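Local atomic coordinates of hydrolase, isochorismatase family (Pseudomonas putida, PDB entry 4L07), a protein that probably hydrolyses the amide bond of maleamate, releasing maleate and ammonia, as an amidase of the isochorismatase family. Residues M48-T51 with K52-C55. Numbering follows the deposited sequence.
Sequences MSRT and KEIC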
ATOM      1  N   MET A  48     -26.176  13.233   6.862  1.00 24.25           N
ATOM      2  CA  MET A  48     -26.448  12.709   5.520  1.00 24.71           C
ATOM      3  C   MET A  48     -27.107  13.746   4.614  1.00 25.01           C
ATOM      4  O   MET A  48     -26.826  13.795   3.425  1.00 24.71           O
ATOM      5  CB  MET A  48     -27.292  11.431   5.576  1.00 24.89           C
ATOM      6  CG  MET A  48     -26.508  10.199   5.995  1.00 24.55           C
ATOM      7  SD  MET A  48     -27.409   8.650   5.856  1.00 24.17           S
ATOM      8  CE  MET A  48     -28.691   8.863   7.096  1.00 23.69           C
ATOM      9  N   SER A  49     -27.986  14.574   5.169  1.00 26.28           N
ATOM     10  CA  SER A  49     -28.622  15.614   4.362  1.00 26.47           C
ATOM     11  C   SER A  49     -27.633  16.714   3.968  1.00 26.63           C
ATOM     12  O   SER A  49     -27.698  17.232   2.853  1.00 26.50           O
ATOM     13  CB  SER A  49     -29.861  16.188   5.057  1.00 27.92           C
ATOM     14  OG  SER A  49     -29.511  16.809   6.272  1.00 32.47           O
ATOM     15  N   ARG A  50     -26.707  17.057   4.866  1.00 26.62           N
ATOM     16  CA  ARG A  50     -25.644  18.007   4.536  1.00 26.40           C
ATOM     17  C   ARG A  50     -24.715  17.405   3.476  1.00 25.32           C
ATOM     18  O   ARG A  50     -24.330  18.081   2.519  1.00 24.54           O
ATOM     19  CB  ARG A  50     -24.833  18.414   5.781  1.00 28.34           C
ATOM     20  CG  ARG A  50     -25.606  19.115   6.895  1.00 30.89           C
ATOM     21  CD  ARG A  50     -26.060  20.522   6.514  1.00 32.96           C
ATOM     22  NE  ARG A  50     -27.283  20.498   5.713  1.00 35.39           N
ATOM     23  CZ  ARG A  50     -28.497  20.215   6.187  1.00 37.46           C
ATOM     24  NH1 ARG A  50     -28.674  19.917   7.470  1.00 39.29           N
ATOM     25  NH2 ARG A  50     -29.541  20.220   5.368  1.00 37.41           N
ATOM     26  N   THR A  51     -24.374  16.131   3.653  1.00 24.57           N
ATOM     27  CA  THR A  51     -23.511  15.421   2.705  1.00 24.27           C
ATOM     28  C   THR A  51     -24.181  15.353   1.329  1.00 23.99           C
ATOM     29  O   THR A  51     -23.529  15.579   0.309  1.00 23.52           O
ATOM     30  CB  THR A  51     -23.140  14.015   3.224  1.00 24.52           C
ATOM     31  OG1 THR A  51     -22.472  14.138   4.492  1.00 25.13           O
ATOM     32  CG2 THR A  51     -22.226  13.282   2.237  1.00 24.88           C
ATOM     33  N   LYS A  52     -25.489  15.083   1.306  1.00 24.35           N
ATOM     34  CA  LYS A  52     -26.234  15.024   0.038  1.00 25.37           C
ATOM     35  C   LYS A  52     -26.110  16.335  -0.747  1.00 26.60           C
ATOM     36  O   LYS A  52     -25.923  16.320  -1.963  1.00 26.91           O
ATOM     37  CB  LYS A  52     -27.709  14.672   0.270  1.00 25.57           C
ATOM     38  CG  LYS A  52     -28.520  14.534  -1.017  1.00 26.17           C
ATOM     39  CD  LYS A  52     -29.945  14.080  -0.739  1.00 26.50           C
ATOM     40  CE  LYS A  52     -30.776  13.992  -2.018  1.00 26.81           C
ATOM     41  NZ  LYS A  52     -30.871  15.293  -2.745  1.00 28.07           N
ATOM     42  N   GLU A  53     -26.202  17.462  -0.043  1.00 27.38           N
ATOM     43  CA  GLU A  53     -26.060  18.780  -0.665  1.00 27.85           C
ATOM     44  C   GLU A  53     -24.681  18.957  -1.304  1.00 26.77           C
ATOM     45  O   GLU A  53     -24.569  19.415  -2.442  1.00 26.20           O
ATOM     46  CB  GLU A  53     -26.329  19.890   0.356  1.00 30.88           C
ATOM     47  CG  GLU A  53     -27.739  19.873   0.927  1.00 34.28           C
ATOM     48  CD  GLU A  53     -28.012  21.018   1.889  1.00 37.34           C
ATOM     49  OE1 GLU A  53     -27.151  21.311   2.753  1.00 38.83           O
ATOM     50  OE2 GLU A  53     -29.102  21.619   1.786  1.00 40.36           O
ATOM     51  N   ILE A  54     -23.640  18.576  -0.568  1.00 25.41           N
ATOM     52  CA  ILE A  54     -22.269  18.637  -1.065  1.00 24.40           C
ATOM     53  C   ILE A  54     -22.078  17.751  -2.301  1.00 24.17           C
ATOM     54  O   ILE A  54     -21.539  18.203  -3.318  1.00 24.02           O
ATOM     55  CB  ILE A  54     -21.252  18.267   0.045  1.00 23.79           C
ATOM     56  CG1 ILE A  54     -21.204  19.370   1.110  1.00 24.43           C
ATOM     57  CG2 ILE A  54     -19.862  18.047  -0.540  1.00 23.76           C
ATOM     58  CD1 ILE A  54     -20.319  19.047   2.304  1.00 24.09           C
ATOM     59  N   CYS A  55     -22.524  16.501  -2.203  1.00 24.87           N
ATOM     60  CA  CYS A  55     -22.396  15.532  -3.297  1.00 24.45           C
ATOM     61  C   CYS A  55     -23.183  15.965  -4.536  1.00 24.83           C
ATOM     62  O   CYS A  55     -22.671  15.882  -5.652  1.00 23.13           O
ATOM     63  CB  CYS A  55     -22.835  14.141  -2.846  1.00 24.40           C
ATOM     64  SG  CYS A  55     -21.712  13.354  -1.664  1.00 24.65           S
TER
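The side chain of R50 lies alongside that of E53, one helical turn further on, the two pointing the same way. Bends at chi2 (-69°) and chi3 (81°) fold the arginine chain over, bringing NE to E53 OE1 at 3.1 Å in a nearly straight hydrogen bond that is part of a salt bridge. The carboxylate oxygen sits in the guanidinium plane, at its edge, yet the N-H reaches it from above the carboxylate plane, with the two flat groups turned 65° apart. S49 OG sits above one face of the guanidinium, displaced toward its rim, while its own hydrogen bond goes to L46 O. Replacing R50 by a leucine would probably leave E53 without its charged mate and its carboxylate freer to turn. Four i to i+4 backbone bonds bind the two segments of helix 45-60, which packs on the parallel sheet of the isochorismatase-type α/β fold; the shortest joins K52 N to M48 O at 2.8 Å. Charged residues suit the side where E53 is exposed and K52, partly exposed, forms a salt bridge with D56. T51, I54 and C55, small or apolar, face strands 22-27 and 163-172, and R50 also borders D169 and C170. T51 CG2, set anti to the backbone N, meets C55 SG at 3.9 Å. The buried threonine hydroxyl is satisfied by Q47 O, and branched I54 packs against I24, C170, I199 and L200.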